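Local atomic coordinates of Uly1 (Catenovulum maritimum, PDB entry 7DRQ), a protein that probably cleaves the algal polysaccharide ulvan as a calcium-binding lyase of polysaccharide lyase family 24, with a beta-propeller fold. Residues A[105-113]-A[124-132]; A[8-16]-A[62-72]. All coordinates share one frame; numbering follows the deposited sequence.

Interaction 1: residues A[105-113]-A[124-132]; sequences GETHNTIAV and LLYDMHAYR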
loop_
_atom_site.group_PDB
_atom_site.type_symbol
_atom_site.label_atom_id
_atom_site.label_comp_id
_atom_site.label_asym_id
_atom_site.label_seq_id
_atom_site.Cartn_x
_atom_site.Cartn_y
_atom_site.Cartn_z
ATOM N N GLY A 105 -15.168 -7.071 -8.360
ATOM C CA GLY A 105 -14.371 -6.192 -7.515
ATOM C C GLY A 105 -12.888 -6.521 -7.583
ATOM O O GLY A 105 -12.484 -7.683 -7.667
ATOM N N GLU A 106 -12.065 -5.480 -7.518
ATOM C CA GLU A 106 -10.639 -5.602 -7.815
ATOM C C GLU A 106 -9.857 -4.870 -6.718
ATOM O O GLU A 106 -9.696 -3.649 -6.764
ATOM C CB GLU A 106 -10.388 -5.056 -9.230
ATOM C CG GLU A 106 -8.994 -4.662 -9.642
ATOM C CD GLU A 106 -7.949 -5.759 -9.561
ATOM O OE1 GLU A 106 -7.632 -6.161 -8.434
ATOM O OE2 GLU A 106 -7.385 -6.163 -10.614
ATOM N N THR A 107 -9.380 -5.614 -5.708
ATOM C CA THR A 107 -8.765 -4.970 -4.549
ATOM C C THR A 107 -7.356 -4.446 -4.813
ATOM O O THR A 107 -6.787 -3.811 -3.918
ATOM C CB THR A 107 -8.748 -5.909 -3.329
ATOM O OG1 THR A 107 -8.244 -7.203 -3.694
ATOM C CG2 THR A 107 -10.163 -6.051 -2.727
ATOM N N HIS A 108 -6.767 -4.680 -5.994
ATOM C CA HIS A 108 -5.556 -3.937 -6.324
ATOM C C HIS A 108 -5.845 -2.450 -6.427
ATOM O O HIS A 108 -4.952 -1.624 -6.206
ATOM C CB HIS A 108 -4.955 -4.394 -7.657
ATOM C CG HIS A 108 -4.374 -5.773 -7.623
ATOM N ND1 HIS A 108 -5.133 -6.904 -7.844
ATOM C CD2 HIS A 108 -3.106 -6.201 -7.416
ATOM C CE1 HIS A 108 -4.357 -7.971 -7.758
ATOM N NE2 HIS A 108 -3.121 -7.571 -7.509
ATOM N N ASN A 109 -7.068 -2.102 -6.810
ATOM C CA ASN A 109 -7.392 -0.783 -7.346
ATOM C C ASN A 109 -7.772 0.197 -6.248
ATOM O O ASN A 109 -8.826 0.825 -6.285
ATOM C CB ASN A 109 -8.514 -0.913 -8.368
ATOM C CG ASN A 109 -8.052 -1.563 -9.650
ATOM O OD1 ASN A 109 -7.091 -2.333 -9.656
ATOM N ND2 ASN A 109 -8.755 -1.275 -10.746
ATOM N N THR A 110 -6.892 0.337 -5.268
ATOM C CA THR A 110 -7.152 1.171 -4.105
ATOM C C THR A 110 -7.094 2.660 -4.458
ATOM O O THR A 110 -6.679 3.066 -5.545
ATOM C CB THR A 110 -6.143 0.848 -3.006
ATOM O OG1 THR A 110 -4.811 1.025 -3.533
ATOM C CG2 THR A 110 -6.326 -0.569 -2.539
ATOM N N ILE A 111 -7.520 3.479 -3.498
ATOM C CA ILE A 111 -7.431 4.933 -3.579
ATOM C C ILE A 111 -6.387 5.389 -2.574
ATOM O O ILE A 111 -6.630 5.355 -1.360
ATOM C CB ILE A 111 -8.774 5.610 -3.285
ATOM C CG1 ILE A 111 -9.918 4.976 -4.090
ATOM C CG2 ILE A 111 -8.654 7.125 -3.528
ATOM C CD1 ILE A 111 -11.282 5.115 -3.367
ATOM N N ALA A 112 -5.244 5.854 -3.069
ATOM C CA ALA A 112 -4.196 6.385 -2.208
ATOM C C ALA A 112 -4.363 7.891 -2.067
ATOM O O ALA A 112 -4.767 8.572 -3.012
ATOM C CB ALA A 112 -2.810 6.075 -2.773
ATOM N N VAL A 113 -4.068 8.405 -0.871
ATOM C CA VAL A 113 -4.195 9.829 -0.592
ATOM C C VAL A 113 -2.902 10.328 0.044
ATOM O O VAL A 113 -2.246 9.612 0.807
ATOM C CB VAL A 113 -5.414 10.140 0.317
ATOM C CG1 VAL A 113 -5.286 9.414 1.678
ATOM C CG2 VAL A 113 -5.596 11.647 0.501
ATOM N N LEU A 124 -4.566 12.338 -4.971
ATOM C CA LEU A 124 -5.287 11.071 -5.013
ATOM C C LEU A 124 -4.852 10.266 -6.229
ATOM O O LEU A 124 -4.801 10.800 -7.343
ATOM C CB LEU A 124 -6.799 11.296 -5.080
ATOM C CG LEU A 124 -7.402 12.011 -3.872
ATOM C CD1 LEU A 124 -8.773 12.538 -4.231
ATOM C CD2 LEU A 124 -7.484 11.031 -2.697
ATOM N N LEU A 125 -4.591 8.981 -6.018
ATOM C CA LEU A 125 -4.296 8.043 -7.094
ATOM C C LEU A 125 -5.203 6.841 -6.931
ATOM O O LEU A 125 -5.273 6.270 -5.839
ATOM C CB LEU A 125 -2.833 7.615 -7.045
ATOM C CG LEU A 125 -1.859 8.704 -7.486
ATOM C CD1 LEU A 125 -0.455 8.344 -7.063
ATOM C CD2 LEU A 125 -1.916 8.937 -9.001
ATOM N N TYR A 126 -5.906 6.441 -7.992
ATOM C CA TYR A 126 -6.904 5.414 -7.727
ATOM C C TYR A 126 -7.205 4.541 -8.935
ATOM O O TYR A 126 -7.039 4.940 -10.089
ATOM C CB TYR A 126 -8.203 6.033 -7.220
ATOM C CG TYR A 126 -8.713 7.271 -7.940
ATOM C CD1 TYR A 126 -9.552 7.164 -9.054
ATOM C CD2 TYR A 126 -8.435 8.548 -7.447
ATOM C CE1 TYR A 126 -10.070 8.302 -9.674
ATOM C CE2 TYR A 126 -8.949 9.692 -8.058
ATOM C CZ TYR A 126 -9.764 9.567 -9.170
ATOM O OH TYR A 126 -10.274 10.707 -9.772
ATOM N N ASP A 127 -7.689 3.336 -8.620
ATOM C CA ASP A 127 -8.364 2.450 -9.565
ATOM C C ASP A 127 -7.434 2.013 -10.690
ATOM O O ASP A 127 -7.786 2.077 -11.869
ATOM C CB ASP A 127 -9.637 3.087 -10.123
ATOM C CG ASP A 127 -10.678 2.044 -10.497
ATOM O OD1 ASP A 127 -10.567 0.896 -10.012
ATOM O OD2 ASP A 127 -11.606 2.359 -11.267
HETATM N N MSE A 128 -6.235 1.576 -10.310
HETATM C CA MSE A 128 -5.187 1.175 -11.252
HETATM C C MSE A 128 -4.650 -0.221 -10.983
HETATM O O MSE A 128 -4.306 -0.559 -9.850
HETATM C CB MSE A 128 -4.035 2.170 -11.182
HETATM C CG MSE A 128 -4.417 3.572 -11.562
HETATM SE SE MSE A 128 -2.827 4.636 -11.707
HETATM C CE MSE A 128 -2.922 5.537 -9.966
ATOM N N HIS A 129 -4.579 -1.043 -12.030
ATOM C CA HIS A 129 -3.853 -2.310 -11.937
ATOM C C HIS A 129 -3.115 -2.530 -13.261
ATOM O O HIS A 129 -3.523 -3.346 -14.095
ATOM C CB HIS A 129 -4.772 -3.484 -11.599
ATOM C CG HIS A 129 -4.032 -4.751 -11.297
ATOM N ND1 HIS A 129 -4.669 -5.918 -10.932
ATOM C CD2 HIS A 129 -2.706 -5.029 -11.292
ATOM C CE1 HIS A 129 -3.769 -6.866 -10.737
ATOM N NE2 HIS A 129 -2.571 -6.353 -10.946
ATOM N N ALA A 130 -2.013 -1.796 -13.432
ATOM C CA ALA A 130 -1.123 -1.956 -14.584
ATOM C C ALA A 130 -1.853 -1.748 -15.912
ATOM O O ALA A 130 -1.610 -2.456 -16.894
ATOM C CB ALA A 130 -0.436 -3.323 -14.549
ATOM N N TYR A 131 -2.737 -0.759 -15.962
ATOM C CA TYR A 131 -3.452 -0.529 -17.208
ATOM C C TYR A 131 -2.581 0.262 -18.179
ATOM O O TYR A 131 -1.621 0.931 -17.790
ATOM C CB TYR A 131 -4.778 0.188 -16.951
ATOM C CG TYR A 131 -5.668 -0.582 -15.996
ATOM C CD1 TYR A 131 -5.786 -1.960 -16.091
ATOM C CD2 TYR A 131 -6.359 0.067 -14.983
ATOM C CE1 TYR A 131 -6.596 -2.685 -15.212
ATOM C CE2 TYR A 131 -7.161 -0.641 -14.092
ATOM C CZ TYR A 131 -7.272 -2.011 -14.209
ATOM O OH TYR A 131 -8.066 -2.712 -13.336
ATOM N N ARG A 132 -2.921 0.155 -19.463
ATOM C CA ARG A 132 -2.182 0.794 -20.545
ATOM C C ARG A 132 -3.184 1.261 -21.588
ATOM O O ARG A 132 -4.367 0.931 -21.525
ATOM C CB ARG A 132 -1.149 -0.162 -21.172
ATOM C CG ARG A 132 -1.647 -1.586 -21.271
ATOM C CD ARG A 132 -0.533 -2.578 -21.617
ATOM N NE ARG A 132 -0.885 -3.935 -21.181
ATOM C CZ ARG A 132 -1.681 -4.762 -21.857
ATOM N NH1 ARG A 132 -2.220 -4.385 -23.013
ATOM N NH2 ARG A 132 -1.942 -5.972 -21.381
HETATM O O HOH W 1 -7.814 -5.421 -13.150
HETATM O O HOH W 2 -3.196 -0.166 -7.575
HETATM O O HOH W 3 -4.974 2.096 -7.611
#
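His129 holds its ring anti to the backbone N (chi1 -171°) and Glu106 starts its side chain the same way, then bends at its second torsion, which brings the carboxylate to the imidazole edge. The N-H of His129 ND1 points almost straight at Glu106 OE2 (2.7 Å, 178°); OE2 lies in the plane of the imidazole, while the donor meets it from above the carboxylate plane. The other oxygen, Glu106 OE1, accepts from His108 ND1 at 2.7 Å and also from His108 N. One carboxylate fixes two imidazoles, which stack face to face with centroids 3.6 Å apart and planes inclined by 23°. An alanine at Glu106 removes both carboxylate oxygens, which would probably leave the two ND1 donors without their mates and the stacked rings freer to turn. A water links Glu106 OE2 to Tyr131 OH. Beside this group, the amide of Asn109 spends both ND2 hydrogens, on Tyr131 OH at 3.0 Å and on Asp127 OD1 at 2.9 Å; Asp127 OD2 is bound by His93. The two segments pair as the antiparallel hairpin of strands 111-115 and 122-126, where Ala112 N reaches Leu125 O at 2.8 Å and Leu125 N reaches Ala112 O at 3.0 Å. Ile111 and Val113 pack on strands 59-65 and 73-80, and Tyr126 on Val74 of the latter, while Leu125, on the other face, packs on strand 201-208.

Interaction 2: residues A[8-16]-A[62-72]; sequences IKVTDQALF and MTWYRGGILDR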
loop_
_atom_site.group_PDB
_atom_site.type_symbol
_atom_site.label_atom_id
_atom_site.label_comp_id
_atom_site.label_asym_id
_atom_site.label_seq_id
_atom_site.Cartn_x
_atom_site.Cartn_y
_atom_site.Cartn_z
ATOM N N ILE A 8 -14.687 6.999 15.904
ATOM C CA ILE A 8 -15.443 7.860 15.002
ATOM C C ILE A 8 -16.009 7.009 13.876
ATOM O O ILE A 8 -15.261 6.320 13.181
ATOM C CB ILE A 8 -14.553 8.976 14.418
ATOM C CG1 ILE A 8 -13.914 9.795 15.535
ATOM C CG2 ILE A 8 -15.343 9.870 13.471
ATOM C CD1 ILE A 8 -12.403 9.713 15.529
ATOM N N LYS A 9 -17.314 7.085 13.656
ATOM C CA LYS A 9 -17.870 6.383 12.509
ATOM C C LYS A 9 -17.557 7.174 11.246
ATOM O O LYS A 9 -17.704 8.399 11.207
ATOM C CB LYS A 9 -19.379 6.172 12.658
ATOM C CG LYS A 9 -20.005 5.487 11.457
ATOM C CD LYS A 9 -21.375 4.901 11.802
ATOM C CE LYS A 9 -22.491 5.905 11.602
ATOM N NZ LYS A 9 -23.835 5.291 11.902
ATOM N N VAL A 10 -17.067 6.484 10.227
ATOM C CA VAL A 10 -16.778 7.157 8.972
ATOM C C VAL A 10 -17.963 7.080 8.028
ATOM O O VAL A 10 -18.409 8.100 7.495
ATOM C CB VAL A 10 -15.509 6.564 8.340
ATOM C CG1 VAL A 10 -15.217 7.246 6.988
ATOM C CG2 VAL A 10 -14.338 6.731 9.299
ATOM N N THR A 11 -18.479 5.875 7.796
ATOM C CA THR A 11 -19.618 5.718 6.904
ATOM C C THR A 11 -20.288 4.389 7.195
ATOM O O THR A 11 -19.686 3.478 7.768
ATOM C CB THR A 11 -19.195 5.798 5.426
ATOM O OG1 THR A 11 -20.348 5.713 4.580
ATOM C CG2 THR A 11 -18.254 4.655 5.073
ATOM N N ASP A 12 -21.563 4.308 6.817
ATOM C CA ASP A 12 -22.301 3.058 6.771
ATOM C C ASP A 12 -22.458 2.556 5.349
ATOM O O ASP A 12 -23.205 1.597 5.113
ATOM C CB ASP A 12 -23.687 3.230 7.395
ATOM C CG ASP A 12 -23.640 3.397 8.892
ATOM O OD1 ASP A 12 -22.916 2.626 9.560
ATOM O OD2 ASP A 12 -24.327 4.309 9.402
ATOM N N GLN A 13 -21.774 3.189 4.390
ATOM C CA GLN A 13 -21.969 2.885 2.978
ATOM C C GLN A 13 -20.666 2.521 2.277
ATOM O O GLN A 13 -20.541 2.730 1.070
ATOM C CB GLN A 13 -22.625 4.063 2.263
ATOM C CG GLN A 13 -23.922 4.531 2.872
ATOM C CD GLN A 13 -24.916 4.954 1.813
ATOM O OE1 GLN A 13 -24.570 5.688 0.887
ATOM N NE2 GLN A 13 -26.158 4.484 1.935
ATOM N N ALA A 14 -19.685 1.987 3.006
ATOM C CA ALA A 14 -18.431 1.580 2.374
ATOM C C ALA A 14 -18.647 0.360 1.487
ATOM O O ALA A 14 -19.322 -0.600 1.876
ATOM C CB ALA A 14 -17.373 1.267 3.433
ATOM N N LEU A 15 -18.078 0.407 0.289
ATOM C CA LEU A 15 -18.270 -0.671 -0.677
ATOM C C LEU A 15 -17.615 -1.966 -0.204
ATOM O O LEU A 15 -16.487 -1.970 0.294
ATOM C CB LEU A 15 -17.712 -0.264 -2.038
ATOM C CG LEU A 15 -17.744 -1.350 -3.129
ATOM C CD1 LEU A 15 -19.194 -1.733 -3.456
ATOM C CD2 LEU A 15 -17.012 -0.885 -4.391
ATOM N N PHE A 16 -18.334 -3.074 -0.372
ATOM C CA PHE A 16 -17.831 -4.396 -0.046
ATOM C C PHE A 16 -18.276 -5.367 -1.128
ATOM O O PHE A 16 -19.393 -5.256 -1.640
ATOM C CB PHE A 16 -18.344 -4.849 1.320
ATOM C CG PHE A 16 -17.778 -6.153 1.786
ATOM C CD1 PHE A 16 -16.560 -6.196 2.445
ATOM C CD2 PHE A 16 -18.485 -7.333 1.602
ATOM C CE1 PHE A 16 -16.040 -7.407 2.892
ATOM C CE2 PHE A 16 -17.974 -8.541 2.038
ATOM C CZ PHE A 16 -16.748 -8.581 2.683
HETATM N N MSE A 62 -9.201 10.150 4.782
HETATM C CA MSE A 62 -9.479 8.736 4.536
HETATM C C MSE A 62 -10.222 8.544 3.224
HETATM O O MSE A 62 -11.191 9.249 2.947
HETATM C CB MSE A 62 -10.290 8.145 5.689
HETATM C CG MSE A 62 -9.545 8.161 7.002
HETATM SE SE MSE A 62 -10.789 7.711 8.465
HETATM C CE MSE A 62 -11.538 9.463 8.837
ATOM N N THR A 63 -9.771 7.586 2.420
ATOM C CA THR A 63 -10.408 7.281 1.149
ATOM C C THR A 63 -11.185 5.976 1.252
ATOM O O THR A 63 -10.912 5.129 2.102
ATOM C CB THR A 63 -9.386 7.168 0.018
ATOM O OG1 THR A 63 -8.551 6.027 0.241
ATOM C CG2 THR A 63 -8.520 8.433 -0.070
ATOM N N TRP A 64 -12.144 5.819 0.346
ATOM C CA TRP A 64 -12.974 4.627 0.260
ATOM C C TRP A 64 -13.817 4.729 -1.001
ATOM O O TRP A 64 -14.104 5.830 -1.477
ATOM C CB TRP A 64 -13.870 4.465 1.505
ATOM C CG TRP A 64 -14.651 5.707 1.923
ATOM C CD1 TRP A 64 -14.145 6.849 2.489
ATOM C CD2 TRP A 64 -16.068 5.901 1.849
ATOM N NE1 TRP A 64 -15.162 7.739 2.761
ATOM C CE2 TRP A 64 -16.348 7.186 2.372
ATOM C CE3 TRP A 64 -17.132 5.119 1.385
ATOM C CZ2 TRP A 64 -17.636 7.702 2.430
ATOM C CZ3 TRP A 64 -18.413 5.632 1.455
ATOM C CH2 TRP A 64 -18.658 6.907 1.976
ATOM N N TYR A 65 -14.185 3.576 -1.546
ATOM C CA TYR A 65 -15.265 3.494 -2.521
ATOM C C TYR A 65 -16.587 3.331 -1.784
ATOM O O TYR A 65 -16.654 2.627 -0.772
ATOM C CB TYR A 65 -15.071 2.298 -3.452
ATOM C CG TYR A 65 -13.903 2.402 -4.388
ATOM C CD1 TYR A 65 -13.990 3.155 -5.559
ATOM C CD2 TYR A 65 -12.715 1.729 -4.116
ATOM C CE1 TYR A 65 -12.918 3.242 -6.423
ATOM C CE2 TYR A 65 -11.641 1.816 -4.976
ATOM C CZ TYR A 65 -11.752 2.564 -6.125
ATOM O OH TYR A 65 -10.672 2.627 -6.964
ATOM N N ARG A 66 -17.641 3.958 -2.309
ATOM C CA ARG A 66 -18.973 3.898 -1.714
ATOM C C ARG A 66 -19.818 2.806 -2.371
ATOM O O ARG A 66 -19.796 2.639 -3.592
ATOM C CB ARG A 66 -19.674 5.253 -1.850
ATOM C CG ARG A 66 -21.056 5.288 -1.186
ATOM C CD ARG A 66 -21.674 6.680 -1.283
ATOM N NE ARG A 66 -21.962 6.991 -2.677
ATOM C CZ ARG A 66 -22.190 8.207 -3.151
ATOM N NH1 ARG A 66 -22.180 9.254 -2.336
ATOM N NH2 ARG A 66 -22.426 8.365 -4.448
ATOM N N GLY A 67 -20.576 2.054 -1.549
ATOM C CA GLY A 67 -21.444 1.024 -2.084
ATOM C C GLY A 67 -22.822 1.570 -2.444
ATOM O O GLY A 67 -23.148 2.722 -2.160
ATOM N N GLY A 68 -23.628 0.728 -3.092
ATOM C CA GLY A 68 -23.245 -0.625 -3.469
ATOM C C GLY A 68 -22.726 -0.791 -4.889
ATOM O O GLY A 68 -22.057 0.099 -5.422
ATOM N N ILE A 69 -23.050 -1.942 -5.495
ATOM C CA ILE A 69 -22.469 -2.336 -6.781
ATOM C C ILE A 69 -22.808 -1.338 -7.883
ATOM O O ILE A 69 -22.064 -1.213 -8.859
ATOM C CB ILE A 69 -22.935 -3.762 -7.142
ATOM C CG1 ILE A 69 -22.209 -4.290 -8.375
ATOM C CG2 ILE A 69 -24.449 -3.796 -7.366
ATOM C CD1 ILE A 69 -22.510 -5.759 -8.664
ATOM N N LEU A 70 -23.915 -0.604 -7.751
ATOM C CA LEU A 70 -24.304 0.347 -8.786
ATOM C C LEU A 70 -23.770 1.752 -8.527
ATOM O O LEU A 70 -24.010 2.654 -9.337
ATOM C CB LEU A 70 -25.834 0.389 -8.917
ATOM C CG LEU A 70 -26.500 -0.926 -9.332
ATOM C CD1 LEU A 70 -27.985 -0.705 -9.632
ATOM C CD2 LEU A 70 -25.777 -1.585 -10.517
ATOM N N ASP A 71 -23.043 1.948 -7.430
ATOM C CA ASP A 71 -22.533 3.256 -7.041
ATOM C C ASP A 71 -21.028 3.285 -7.293
ATOM O O ASP A 71 -20.582 3.713 -8.363
ATOM C CB ASP A 71 -22.885 3.519 -5.573
ATOM C CG ASP A 71 -22.620 4.948 -5.148
ATOM O OD1 ASP A 71 -21.492 5.443 -5.317
ATOM O OD2 ASP A 71 -23.546 5.580 -4.607
ATOM N N ARG A 72 -20.253 2.788 -6.324
ATOM C CA ARG A 72 -18.815 2.559 -6.460
ATOM C C ARG A 72 -18.012 3.851 -6.572
ATOM O O ARG A 72 -16.871 3.825 -7.032
ATOM C CB ARG A 72 -18.489 1.644 -7.660
ATOM C CG ARG A 72 -19.413 0.429 -7.810
ATOM C CD ARG A 72 -19.040 -0.403 -9.052
ATOM N NE ARG A 72 -18.852 0.406 -10.261
ATOM C CZ ARG A 72 -19.836 0.802 -11.068
ATOM N NH1 ARG A 72 -21.093 0.479 -10.801
ATOM N NH2 ARG A 72 -19.565 1.528 -12.146
HETATM O O HOH W 4 -24.765 4.409 -1.183
#
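The N-terminal strand 3-15 pairs with strand 469-478 and so completes a four-stranded sheet otherwise built from the C-terminal end of the chain, the closure known in beta-propellers as the molecular velcro. Residues 8-16 run along the edge of that closing sheet and meet residues 62-72, whose strand belongs to the next sheet. The axes of strands 13-15 and 62-65 lie 73° apart, so the backbones meet only briefly, in a single bridge between Ala14 and Arg66. Two hydrogen bonds frame it: Leu15 N donates to Tyr65 O at 2.8 Å, and Gly67 N donates to Gln13 O at 2.7 Å with a nearly straight N-H. Two classic beta bulges, Val10-Thr11 facing Thr472 and Gln13-Ala14 facing Arg470, flank the corner at Asp12.

Trp64 carries the main side-chain contact with residues 8-16. With CG between the backbone N and the carbonyl carbon (chi1 49°), the indole presents a face to Thr11, whose CG2 is 3.7 Å from the centroid of the six-membered ring and only 9° off its normal, a CH-pi contact. Thr11 OG1 meanwhile accepts from Gln13 N at 2.9 Å, an ST turn that probably helps fix the rotation of the Thr11 side chain, and so the place of its methyl. Gln13 O comes to the edge of the same indole, near its plane, and the NE1 end is bound to Thr77 OG1. Further along, Val10 CG2 rests 3.8 Å from the selenium of Met62, present as selenomethionine. At the other end, Leu15 crosses Tyr65, with CD2 3.8 Å from Tyr65 CB. The other methyl of Leu15, CD1, packs against Gly67 and Gly68, which are joined by a cis peptide, and stands 3.9 Å from Gly68 C.

Interaction 1 is the more central: its centre lies about 10 Å from the centre of the chain, against about 19 Å for the centre of interaction 2. Nearly all its touching residues are buried; interaction 2 is only partly so. The first joins paired strands of one hairpin and the loops that lead into and out of it, and the loop part is largely polar. The second joins two different sheets, with two backbone bonds and mostly apolar or aromatic packing. Strand 59-65 ties them together: Thr63 OG1 lies 2.6 Å from Ile111 O, and Tyr65 OH 2.7 Å from Asn109 O, both probable hydrogen bonds. Residues 62-72 thus meet the closing sheet and the hairpin alike.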